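Local coordinates for protein berberine bridge enzyme-like 28 (Arabidopsis thaliana, PDB 5D79) that binds FAD as a secreted berberine bridge enzyme-like oxidoreductase and takes part in adaptation to salt stress, at residues K366-A380 against Y461-D475. Numbering follows the deposited sequence.
With FAD (flavin-adenine dinucleotide), chain E.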
ATOM      1  N   LYS A 366      13.481   1.561  -3.533  1.00 16.37           N
ATOM      2  CA  LYS A 366      12.951   2.878  -3.823  1.00 17.62           C
ATOM      3  C   LYS A 366      11.856   2.686  -4.861  1.00 19.81           C
ATOM      4  O   LYS A 366      12.088   2.055  -5.891  1.00 21.41           O
ATOM      5  CB  LYS A 366      14.034   3.814  -4.343  1.00 14.65           C
ATOM      6  CG  LYS A 366      13.487   5.127  -4.837  1.00 16.17           C
ATOM      7  CD  LYS A 366      12.709   5.837  -3.744  1.00 16.29           C
ATOM      8  CE  LYS A 366      12.060   7.088  -4.292  1.00 19.55           C
ATOM      9  NZ  LYS A 366      11.366   7.914  -3.257  1.00 21.15           N
ATOM     10  N   GLY A 367      10.661   3.201  -4.583  1.00 15.93           N
ATOM     11  CA  GLY A 367       9.552   3.090  -5.510  1.00 15.26           C
ATOM     12  C   GLY A 367       8.918   4.427  -5.851  1.00 16.58           C
ATOM     13  O   GLY A 367       8.850   5.335  -5.018  1.00 17.51           O
ATOM     14  N   LYS A 368       8.468   4.535  -7.101  1.00 15.41           N
ATOM     15  CA  LYS A 368       7.688   5.674  -7.598  1.00 15.54           C
ATOM     16  C   LYS A 368       6.579   5.108  -8.472  1.00 15.12           C
ATOM     17  O   LYS A 368       6.675   3.971  -8.915  1.00 15.68           O
ATOM     18  CB  LYS A 368       8.566   6.648  -8.390  1.00 15.95           C
ATOM     19  CG  LYS A 368       9.846   7.085  -7.656  1.00 15.73           C
ATOM     20  CD  LYS A 368      10.735   7.985  -8.522  1.00 17.49           C
ATOM     21  CE  LYS A 368      10.213   9.411  -8.616  1.00 16.18           C
ATOM     22  NZ  LYS A 368      10.555  10.219  -7.427  1.00 18.48           N
ATOM     23  N   ASP A 369       5.516   5.862  -8.720  1.00 15.89           N
ATOM     24  CA  ASP A 369       4.509   5.333  -9.622  1.00 15.57           C
ATOM     25  C   ASP A 369       3.800   6.425 -10.433  1.00 14.26           C
ATOM     26  O   ASP A 369       4.024   7.616 -10.228  1.00 13.25           O
ATOM     27  CB  ASP A 369       3.520   4.450  -8.843  1.00  9.98           C
ATOM     28  CG  ASP A 369       2.360   5.219  -8.221  1.00 14.37           C
ATOM     29  OD1 ASP A 369       2.530   6.362  -7.757  1.00 16.20           O
ATOM     30  OD2 ASP A 369       1.252   4.643  -8.188  1.00 16.63           O
ATOM     31  N   ASP A 370       2.986   5.977 -11.386  1.00 14.52           N
ATOM     32  CA  ASP A 370       2.315   6.818 -12.357  1.00 13.38           C
ATOM     33  C   ASP A 370       0.969   6.217 -12.750  1.00  9.94           C
ATOM     34  O   ASP A 370       0.701   5.027 -12.547  1.00 10.54           O
ATOM     35  CB  ASP A 370       3.163   6.971 -13.623  1.00 10.52           C
ATOM     36  CG  ASP A 370       4.103   8.135 -13.573  1.00 13.10           C
ATOM     37  OD1 ASP A 370       3.676   9.236 -13.168  1.00 16.66           O
ATOM     38  OD2 ASP A 370       5.270   7.955 -13.972  1.00 15.51           O
ATOM     39  N   PHE A 371       0.141   7.048 -13.361  1.00 10.08           N
ATOM     40  CA  PHE A 371      -1.081   6.585 -13.966  1.00 12.51           C
ATOM     41  C   PHE A 371      -1.030   6.917 -15.450  1.00 15.52           C
ATOM     42  O   PHE A 371      -0.673   8.029 -15.832  1.00 13.14           O
ATOM     43  CB  PHE A 371      -2.294   7.208 -13.272  1.00 11.54           C
ATOM     44  CG  PHE A 371      -2.493   6.701 -11.881  1.00 15.04           C
ATOM     45  CD1 PHE A 371      -1.824   7.292 -10.813  1.00 17.51           C
ATOM     46  CD2 PHE A 371      -3.294   5.589 -11.640  1.00 15.71           C
ATOM     47  CE1 PHE A 371      -1.966   6.795  -9.523  1.00 16.88           C
ATOM     48  CE2 PHE A 371      -3.449   5.090 -10.349  1.00 14.97           C
ATOM     49  CZ  PHE A 371      -2.778   5.692  -9.292  1.00 13.65           C
ATOM     50  N   VAL A 372      -1.344   5.923 -16.275  1.00 13.86           N
ATOM     51  CA  VAL A 372      -1.370   6.086 -17.719  1.00 14.34           C
ATOM     52  C   VAL A 372      -2.812   6.202 -18.164  1.00 10.88           C
ATOM     53  O   VAL A 372      -3.647   5.383 -17.797  1.00 12.36           O
ATOM     54  CB  VAL A 372      -0.672   4.907 -18.443  1.00 12.45           C
ATOM     55  CG1 VAL A 372      -0.882   4.981 -19.963  1.00 11.27           C
ATOM     56  CG2 VAL A 372       0.816   4.874 -18.088  1.00 11.82           C
ATOM     57  N   GLN A 373      -3.103   7.238 -18.941  1.00 15.67           N
ATOM     58  CA  GLN A 373      -4.476   7.539 -19.347  1.00 14.04           C
ATOM     59  C   GLN A 373      -4.721   7.233 -20.821  1.00 13.02           C
ATOM     60  O   GLN A 373      -5.862   7.109 -21.261  1.00 18.68           O
ATOM     61  CB  GLN A 373      -4.798   9.004 -19.028  1.00 12.24           C
ATOM     62  CG  GLN A 373      -4.626   9.316 -17.544  1.00 14.13           C
ATOM     63  CD  GLN A 373      -5.056  10.700 -17.142  1.00 14.86           C
ATOM     64  OE1 GLN A 373      -4.748  11.679 -17.810  1.00 20.43           O
ATOM     65  NE2 GLN A 373      -5.764  10.789 -16.025  1.00 16.00           N
ATOM     66  N   GLU A 374      -3.644   7.099 -21.577  1.00 13.31           N
ATOM     67  CA  GLU A 374      -3.734   6.668 -22.966  1.00 20.02           C
ATOM     68  C   GLU A 374      -2.452   5.932 -23.336  1.00 19.28           C
ATOM     69  O   GLU A 374      -1.381   6.273 -22.830  1.00 18.78           O
ATOM     70  CB  GLU A 374      -3.986   7.859 -23.906  1.00 25.52           C
ATOM     71  CG  GLU A 374      -2.929   8.955 -23.889  1.00 25.28           C
ATOM     72  CD  GLU A 374      -3.302  10.147 -24.767  1.00 24.36           C
ATOM     73  OE1 GLU A 374      -4.504  10.463 -24.874  1.00 22.67           O
ATOM     74  OE2 GLU A 374      -2.387  10.760 -25.357  1.00 28.03           O
ATOM     75  N   PRO A 375      -2.560   4.920 -24.216  1.00 16.55           N
ATOM     76  CA  PRO A 375      -1.459   3.981 -24.465  1.00 18.05           C
ATOM     77  C   PRO A 375      -0.140   4.672 -24.811  1.00 18.17           C
ATOM     78  O   PRO A 375      -0.118   5.572 -25.652  1.00 20.03           O
ATOM     79  CB  PRO A 375      -1.978   3.150 -25.643  1.00 18.42           C
ATOM     80  CG  PRO A 375      -3.451   3.196 -25.480  1.00 18.63           C
ATOM     81  CD  PRO A 375      -3.726   4.610 -25.061  1.00 16.96           C
ATOM     82  N   ILE A 376       0.934   4.275 -24.136  1.00 15.18           N
ATOM     83  CA  ILE A 376       2.248   4.823 -24.414  1.00 15.79           C
ATOM     84  C   ILE A 376       2.753   4.210 -25.710  1.00 18.33           C
ATOM     85  O   ILE A 376       2.385   3.080 -26.047  1.00 20.22           O
ATOM     86  CB  ILE A 376       3.230   4.549 -23.270  1.00 16.51           C
ATOM     87  CG1 ILE A 376       3.698   3.090 -23.313  1.00 17.61           C
ATOM     88  CG2 ILE A 376       2.579   4.910 -21.943  1.00 16.18           C
ATOM     89  CD1 ILE A 376       4.667   2.707 -22.241  1.00 20.15           C
ATOM     90  N   PRO A 377       3.576   4.962 -26.458  1.00 15.46           N
ATOM     91  CA  PRO A 377       4.078   4.490 -27.751  1.00 19.83           C
ATOM     92  C   PRO A 377       5.016   3.294 -27.646  1.00 19.07           C
ATOM     93  O   PRO A 377       5.672   3.110 -26.624  1.00 16.67           O
ATOM     94  CB  PRO A 377       4.835   5.706 -28.296  1.00 21.00           C
ATOM     95  CG  PRO A 377       5.176   6.501 -27.109  1.00 20.42           C
ATOM     96  CD  PRO A 377       4.009   6.341 -26.185  1.00 14.88           C
ATOM     97  N   GLU A 378       5.070   2.512 -28.718  1.00 19.21           N
ATOM     98  CA  GLU A 378       5.965   1.371 -28.823  1.00 18.98           C
ATOM     99  C   GLU A 378       7.375   1.774 -28.423  1.00 19.50           C
ATOM    100  O   GLU A 378       8.080   1.011 -27.772  1.00 19.35           O
ATOM    101  CB  GLU A 378       5.953   0.825 -30.249  1.00 21.54           C
ATOM    102  CG  GLU A 378       6.843  -0.388 -30.474  1.00 23.83           C
ATOM    103  CD  GLU A 378       6.878  -0.829 -31.935  1.00 27.45           C
ATOM    104  OE1 GLU A 378       6.815   0.051 -32.832  1.00 29.79           O
ATOM    105  OE2 GLU A 378       6.974  -2.057 -32.180  1.00 27.83           O
ATOM    106  N   ALA A 379       7.758   2.989 -28.809  1.00 20.32           N
ATOM    107  CA  ALA A 379       9.061   3.557 -28.487  1.00 19.38           C
ATOM    108  C   ALA A 379       9.277   3.674 -26.979  1.00 21.20           C
ATOM    109  O   ALA A 379      10.380   3.433 -26.484  1.00 18.29           O
ATOM    110  CB  ALA A 379       9.213   4.918 -29.143  1.00 19.87           C
ATOM    111  N   ALA A 380       8.234   4.054 -26.248  1.00 17.46           N
ATOM    112  CA  ALA A 380       8.339   4.145 -24.802  1.00 15.33           C
ATOM    113  C   ALA A 380       8.558   2.762 -24.197  1.00 18.62           C
ATOM    114  O   ALA A 380       9.363   2.585 -23.276  1.00 19.41           O
ATOM    115  CB  ALA A 380       7.103   4.786 -24.215  1.00 14.22           C
ATOM    116  N   TYR A 461       4.272  10.679 -21.142  1.00 20.67           N
ATOM    117  CA  TYR A 461       3.377   9.586 -21.503  1.00 17.67           C
ATOM    118  C   TYR A 461       2.333   9.270 -20.432  1.00 15.81           C
ATOM    119  O   TYR A 461       1.394   8.508 -20.673  1.00 15.35           O
ATOM    120  CB  TYR A 461       4.193   8.329 -21.799  1.00 14.78           C
ATOM    121  CG  TYR A 461       5.352   8.536 -22.749  1.00 18.70           C
ATOM    122  CD1 TYR A 461       5.129   8.933 -24.058  1.00 18.73           C
ATOM    123  CD2 TYR A 461       6.673   8.309 -22.342  1.00 17.72           C
ATOM    124  CE1 TYR A 461       6.178   9.117 -24.940  1.00 21.44           C
ATOM    125  CE2 TYR A 461       7.738   8.490 -23.228  1.00 19.80           C
ATOM    126  CZ  TYR A 461       7.475   8.896 -24.527  1.00 22.03           C
ATOM    127  OH  TYR A 461       8.488   9.086 -25.436  1.00 24.34           O
ATOM    128  N   VAL A 462       2.508   9.847 -19.249  1.00 14.02           N
ATOM    129  CA  VAL A 462       1.596   9.591 -18.142  1.00 16.50           C
ATOM    130  C   VAL A 462       0.735  10.822 -17.815  1.00 21.58           C
ATOM    131  O   VAL A 462       0.829  11.857 -18.496  1.00 19.88           O
ATOM    132  CB  VAL A 462       2.362   9.132 -16.882  1.00 15.09           C
ATOM    133  CG1 VAL A 462       3.157   7.860 -17.192  1.00 13.30           C
ATOM    134  CG2 VAL A 462       3.273  10.242 -16.363  1.00 16.44           C
ATOM    135  N   SER A 463      -0.122  10.695 -16.795  1.00 22.59           N
ATOM    136  CA  SER A 463      -1.062  11.758 -16.431  1.00 17.83           C
ATOM    137  C   SER A 463      -0.295  13.026 -16.099  1.00 18.66           C
ATOM    138  O   SER A 463       0.862  12.971 -15.671  1.00 17.08           O
ATOM    139  CB  SER A 463      -1.950  11.339 -15.251  1.00 15.91           C
ATOM    140  OG  SER A 463      -1.223  11.288 -14.033  1.00 16.18           O
ATOM    141  N   LYS A 464      -0.927  14.170 -16.325  1.00 18.44           N
ATOM    142  CA  LYS A 464      -0.261  15.437 -16.088  1.00 20.86           C
ATOM    143  C   LYS A 464      -1.247  16.455 -15.564  1.00 17.81           C
ATOM    144  O   LYS A 464      -2.439  16.330 -15.802  1.00 21.19           O
ATOM    145  CB  LYS A 464       0.390  15.934 -17.377  1.00 29.91           C
ATOM    146  CG  LYS A 464      -0.568  15.968 -18.539  1.00 39.16           C
ATOM    147  CD  LYS A 464       0.141  16.270 -19.843  1.00 49.78           C
ATOM    148  CE  LYS A 464      -0.865  16.520 -20.978  1.00 55.45           C
ATOM    149  NZ  LYS A 464      -1.753  15.345 -21.240  1.00 56.28           N
ATOM    150  N   SER A 465      -0.740  17.451 -14.849  1.00 19.87           N
ATOM    151  CA  SER A 465      -1.557  18.546 -14.318  1.00 22.90           C
ATOM    152  C   SER A 465      -2.881  18.110 -13.679  1.00 20.88           C
ATOM    153  O   SER A 465      -3.958  18.418 -14.199  1.00 22.65           O
ATOM    154  CB  SER A 465      -1.842  19.559 -15.424  1.00 27.18           C
ATOM    155  OG  SER A 465      -0.636  20.029 -15.998  1.00 29.37           O
ATOM    156  N   PRO A 466      -2.806  17.399 -12.544  1.00 21.49           N
ATOM    157  CA  PRO A 466      -1.559  16.994 -11.883  1.00 18.87           C
ATOM    158  C   PRO A 466      -1.065  15.632 -12.369  1.00 19.72           C
ATOM    159  O   PRO A 466      -1.851  14.838 -12.898  1.00 17.47           O
ATOM    160  CB  PRO A 466      -1.960  16.917 -10.417  1.00 16.88           C
ATOM    161  CG  PRO A 466      -3.358  16.385 -10.500  1.00 18.50           C
ATOM    162  CD  PRO A 466      -3.985  17.000 -11.751  1.00 19.68           C
ATOM    163  N   ARG A 467       0.227  15.374 -12.186  1.00 19.33           N
ATOM    164  CA  ARG A 467       0.776  14.039 -12.395  1.00 18.04           C
ATOM    165  C   ARG A 467       0.348  13.137 -11.234  1.00 16.31           C
ATOM    166  O   ARG A 467       0.819  13.297 -10.107  1.00 13.65           O
ATOM    167  CB  ARG A 467       2.304  14.092 -12.516  1.00 12.31           C
ATOM    168  CG  ARG A 467       2.969  12.752 -12.851  1.00 11.98           C
ATOM    169  CD  ARG A 467       4.442  12.948 -13.189  1.00 14.78           C
ATOM    170  NE  ARG A 467       5.062  11.714 -13.676  1.00 18.25           N
ATOM    171  CZ  ARG A 467       6.259  11.640 -14.260  1.00 16.29           C
ATOM    172  NH1 ARG A 467       6.992  12.728 -14.440  1.00 16.94           N
ATOM    173  NH2 ARG A 467       6.724  10.469 -14.669  1.00 14.59           N
ATOM    174  N   GLY A 468      -0.558  12.200 -11.503  1.00 14.12           N
ATOM    175  CA  GLY A 468      -1.098  11.359 -10.446  1.00 13.95           C
ATOM    176  C   GLY A 468      -0.105  10.434  -9.755  1.00 13.27           C
ATOM    177  O   GLY A 468       0.797   9.886 -10.381  1.00 13.08           O
ATOM    178  N   ALA A 469      -0.299  10.260  -8.448  1.00 17.55           N
ATOM    179  CA  ALA A 469       0.526   9.383  -7.619  1.00 16.90           C
ATOM    180  C   ALA A 469      -0.327   8.607  -6.593  1.00 16.55           C
ATOM    181  O   ALA A 469      -1.333   9.116  -6.081  1.00 16.23           O
ATOM    182  CB  ALA A 469       1.615  10.208  -6.903  1.00 13.54           C
ATOM    183  N   TYR A 470       0.084   7.378  -6.292  1.00 14.48           N
ATOM    184  CA  TYR A 470      -0.593   6.537  -5.298  1.00 14.24           C
ATOM    185  C   TYR A 470      -0.011   6.726  -3.872  1.00 15.21           C
ATOM    186  O   TYR A 470       1.172   6.452  -3.633  1.00 15.96           O
ATOM    187  CB  TYR A 470      -0.498   5.069  -5.740  1.00 14.65           C
ATOM    188  CG  TYR A 470      -1.216   4.056  -4.866  1.00 18.99           C
ATOM    189  CD1 TYR A 470      -2.391   4.376  -4.177  1.00 17.11           C
ATOM    190  CD2 TYR A 470      -0.712   2.763  -4.735  1.00 21.48           C
ATOM    191  CE1 TYR A 470      -3.032   3.425  -3.384  1.00 14.03           C
ATOM    192  CE2 TYR A 470      -1.336   1.830  -3.945  1.00 20.84           C
ATOM    193  CZ  TYR A 470      -2.493   2.162  -3.284  1.00 17.16           C
ATOM    194  OH  TYR A 470      -3.085   1.207  -2.508  1.00 18.76           O
ATOM    195  N   VAL A 471      -0.851   7.171  -2.931  1.00 15.53           N
ATOM    196  CA  VAL A 471      -0.393   7.578  -1.593  1.00 14.49           C
ATOM    197  C   VAL A 471       0.164   6.411  -0.781  1.00 14.12           C
ATOM    198  O   VAL A 471       0.950   6.622   0.149  1.00 17.88           O
ATOM    199  CB  VAL A 471      -1.525   8.288  -0.773  1.00 15.62           C
ATOM    200  CG1 VAL A 471      -2.469   7.286  -0.086  1.00 11.33           C
ATOM    201  CG2 VAL A 471      -0.920   9.236   0.257  1.00 16.92           C
ATOM    202  N   ASN A 472      -0.217   5.190  -1.142  1.00 14.20           N
ATOM    203  CA  ASN A 472       0.360   4.007  -0.510  1.00 16.32           C
ATOM    204  C   ASN A 472       1.785   3.745  -1.001  1.00 17.06           C
ATOM    205  O   ASN A 472       2.522   2.973  -0.397  1.00 16.98           O
ATOM    206  CB  ASN A 472      -0.521   2.773  -0.741  1.00 13.14           C
ATOM    207  CG  ASN A 472      -1.506   2.538   0.395  1.00 14.72           C
ATOM    208  OD1 ASN A 472      -1.326   3.041   1.502  1.00 16.41           O
ATOM    209  ND2 ASN A 472      -2.540   1.765   0.128  1.00 13.96           N
ATOM    210  N   PHE A 473       2.177   4.395  -2.093  1.00 21.19           N
ATOM    211  CA  PHE A 473       3.587   4.421  -2.489  1.00 22.20           C
ATOM    212  C   PHE A 473       4.171   5.805  -2.152  1.00 21.85           C
ATOM    213  O   PHE A 473       4.445   6.596  -3.051  1.00 23.08           O
ATOM    214  CB  PHE A 473       3.766   4.115  -3.992  1.00 19.02           C
ATOM    215  CG  PHE A 473       3.292   2.734  -4.417  1.00 17.69           C
ATOM    216  CD1 PHE A 473       3.389   1.641  -3.562  1.00 19.89           C
ATOM    217  CD2 PHE A 473       2.744   2.532  -5.684  1.00 14.44           C
ATOM    218  CE1 PHE A 473       2.951   0.368  -3.962  1.00 17.12           C
ATOM    219  CE2 PHE A 473       2.296   1.272  -6.086  1.00 14.41           C
ATOM    220  CZ  PHE A 473       2.402   0.189  -5.225  1.00 15.93           C
ATOM    221  N   LYS A 474       4.336   6.105  -0.864  1.00 19.43           N
ATOM    222  CA  LYS A 474       4.808   7.429  -0.441  1.00 21.20           C
ATOM    223  C   LYS A 474       6.158   7.808  -1.071  1.00 20.52           C
ATOM    224  O   LYS A 474       7.098   7.008  -1.088  1.00 24.87           O
ATOM    225  CB  LYS A 474       4.915   7.512   1.090  1.00 26.11           C
ATOM    226  CG  LYS A 474       3.771   8.254   1.775  1.00 29.29           C
ATOM    227  CD  LYS A 474       4.130   8.569   3.217  1.00 31.45           C
ATOM    228  CE  LYS A 474       2.909   8.527   4.138  1.00 34.88           C
ATOM    229  NZ  LYS A 474       3.315   8.524   5.581  1.00 34.21           N
ATOM    230  N   ASP A 475       6.235   9.033  -1.591  1.00 16.92           N
ATOM    231  CA  ASP A 475       7.420   9.505  -2.292  1.00 19.31           C
ATOM    232  C   ASP A 475       7.739  10.966  -1.917  1.00 21.00           C
ATOM    233  O   ASP A 475       7.095  11.910  -2.376  1.00 17.62           O
ATOM    234  CB  ASP A 475       7.219   9.340  -3.806  1.00 19.63           C
ATOM    235  CG  ASP A 475       8.475   9.647  -4.613  1.00 19.40           C
ATOM    236  OD1 ASP A 475       9.586   9.765  -4.030  1.00 16.81           O
ATOM    237  OD2 ASP A 475       8.332   9.766  -5.851  1.00 19.73           O
TER
HETATM  238  PA  FAD E 603       3.068   1.374   8.027  1.00 19.33           P
HETATM  239  O1A FAD E 603       4.465   1.898   7.809  1.00 16.53           O
HETATM  240  O2A FAD E 603       2.888   0.728   9.381  1.00 22.48           O
HETATM  241  O5B FAD E 603       2.001   2.563   7.784  1.00 21.27           O
HETATM  242  C5B FAD E 603       2.095   3.418   6.652  1.00 21.66           C
HETATM  243  C4B FAD E 603       1.399   4.768   6.871  1.00 19.79           C
HETATM  244  O4B FAD E 603       0.110   4.547   7.414  1.00 17.36           O
HETATM  245  C3B FAD E 603       2.169   5.636   7.855  1.00 21.02           C
HETATM  246  O3B FAD E 603       2.093   7.001   7.501  1.00 17.24           O
HETATM  247  C2B FAD E 603       1.458   5.370   9.170  1.00 24.69           C
HETATM  248  O2B FAD E 603       1.559   6.457  10.072  1.00 24.27           O
HETATM  249  C1B FAD E 603       0.029   5.066   8.730  1.00 18.46           C
HETATM  250  N9A FAD E 603      -0.700   4.131   9.614  1.00 16.91           N
HETATM  251  C8A FAD E 603      -0.457   2.797   9.850  1.00 16.45           C
HETATM  252  N7A FAD E 603      -1.394   2.337  10.719  1.00 16.40           N
HETATM  253  C5A FAD E 603      -2.230   3.353  11.041  1.00 17.79           C
HETATM  254  C6A FAD E 603      -3.346   3.452  11.873  1.00 18.31           C
HETATM  255  N6A FAD E 603      -3.933   2.363  12.357  1.00 17.68           N
HETATM  256  N1A FAD E 603      -4.005   4.660  11.993  1.00 19.49           N
HETATM  257  C2A FAD E 603      -3.567   5.760  11.289  1.00 15.59           C
HETATM  258  N3A FAD E 603      -2.459   5.656  10.470  1.00 17.51           N
HETATM  259  C4A FAD E 603      -1.803   4.479  10.346  1.00 18.39           C
HETATM  260  N1  FAD E 603       0.191  -1.372  -1.758  1.00 18.24           N
HETATM  261  C2  FAD E 603      -0.786  -1.704  -2.681  1.00 23.95           C
HETATM  262  O2  FAD E 603      -1.923  -1.224  -2.591  1.00 15.93           O
HETATM  263  N3  FAD E 603      -0.485  -2.598  -3.701  1.00 28.03           N
HETATM  264  C4  FAD E 603       0.776  -3.161  -3.814  1.00 25.29           C
HETATM  265  O4  FAD E 603       0.973  -4.035  -4.659  1.00 24.15           O
HETATM  266  C4X FAD E 603       1.751  -2.841  -2.868  1.00 22.61           C
HETATM  267  N5  FAD E 603       2.980  -3.482  -2.865  1.00 19.88           N
HETATM  268  C5X FAD E 603       3.802  -3.378  -1.752  1.00 19.29           C
HETATM  269  C6  FAD E 603       4.920  -4.195  -1.600  1.00 19.06           C
HETATM  270  C7  FAD E 603       5.742  -4.073  -0.477  1.00 20.95           C
HETATM  271  C7M FAD E 603       6.950  -4.949  -0.330  1.00 20.66           C
HETATM  272  C8  FAD E 603       5.421  -3.158   0.528  1.00 21.00           C
HETATM  273  C8M FAD E 603       6.300  -2.989   1.733  1.00 16.28           C
HETATM  274  C9  FAD E 603       4.307  -2.341   0.375  1.00 23.36           C
HETATM  275  C9A FAD E 603       3.526  -2.411  -0.783  1.00 22.54           C
HETATM  276  N10 FAD E 603       2.434  -1.575  -0.957  1.00 17.20           N
HETATM  277  C10 FAD E 603       1.433  -1.964  -1.824  1.00 16.46           C
HETATM  278  C1' FAD E 603       2.307  -0.314  -0.159  1.00 11.40           C
HETATM  279  C2' FAD E 603       1.557  -0.493   1.147  1.00 14.78           C
HETATM  280  O2' FAD E 603       0.208  -0.800   0.866  1.00 20.14           O
HETATM  281  C3' FAD E 603       1.680   0.808   1.931  1.00 15.36           C
HETATM  282  O3' FAD E 603       3.035   0.988   2.282  1.00 19.46           O
HETATM  283  C4' FAD E 603       0.884   0.781   3.212  1.00 12.97           C
HETATM  284  O4' FAD E 603       0.591   2.093   3.616  1.00 14.89           O
HETATM  285  C5' FAD E 603       1.724   0.168   4.310  1.00 13.28           C
HETATM  286  O5' FAD E 603       0.882  -0.168   5.388  1.00 15.51           O
HETATM  287  P   FAD E 603       1.574  -0.752   6.711  1.00 18.14           P
HETATM  288  O1P FAD E 603       0.580  -0.777   7.842  1.00 15.08           O
HETATM  289  O2P FAD E 603       2.148  -2.124   6.459  1.00 13.22           O
HETATM  290  O3P FAD E 603       2.785   0.306   6.855  1.00 22.20           O
HETATM  291  O   HOH W   1       9.205   6.314  -2.569  1.00 17.17           O
HETATM  292  O   HOH W   2       5.826   8.711  -7.031  1.00 17.34           O
HETATM  293  O   HOH W   3       3.793   7.581  -5.662  1.00 17.99           O
HETATM  294  O   HOH W   4       1.100   9.826 -13.199  1.00 13.83           O
HETATM  295  O   HOH W   5      -1.239   8.901 -20.040  1.00 15.42           O
HETATM  296  O   HOH W   6      -3.750  13.980 -16.841  1.00 27.51           O
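R467 grips D370 side-on through two nitrogens. NE donates to the syn lone pair of D370 OD1 at 2.9 Å, and NH2 to OD2. The guanidinium and carboxylate planes lie 11° apart, nearly coplanar. D370 OD2 also hydrogen-bonds Y429 OH, and R467 NH2 also hydrogen-bonds Y455 O. With a leucine in place of R467, the buried D370 carboxylate would probably lose its charged mate. K366, K368 and D475 form a separate salt-bridge network: K368 NZ meets the syn lone pair of D475 OD2 at 2.8 Å. K366 NZ comes to D475 OD1 from above the carboxylate plane; E114 is its second acidic partner.

Strand 363-372 is an outermost strand of the seven-stranded antiparallel sheet, and 461-475 runs beside it toward the FAD pocket. Here D369 OD1 accepts the Y470 backbone N at 3.0 Å, an almost straight bond. D369 OD2 lies at the F473 ring edge. The Y470-F473 type I turn then meets the cofactor: Y470 OH donates to FAD O2, and F473 CE1 is 3.5 Å from FAD C10.

Beyond the strand, Y461 packs on 376-380: CG anti to its carbonyl carbon (chi1 -49°) turns one ring face to A380 CB, a CH-pi contact. P377 CD approaches ring CD1 obliquely.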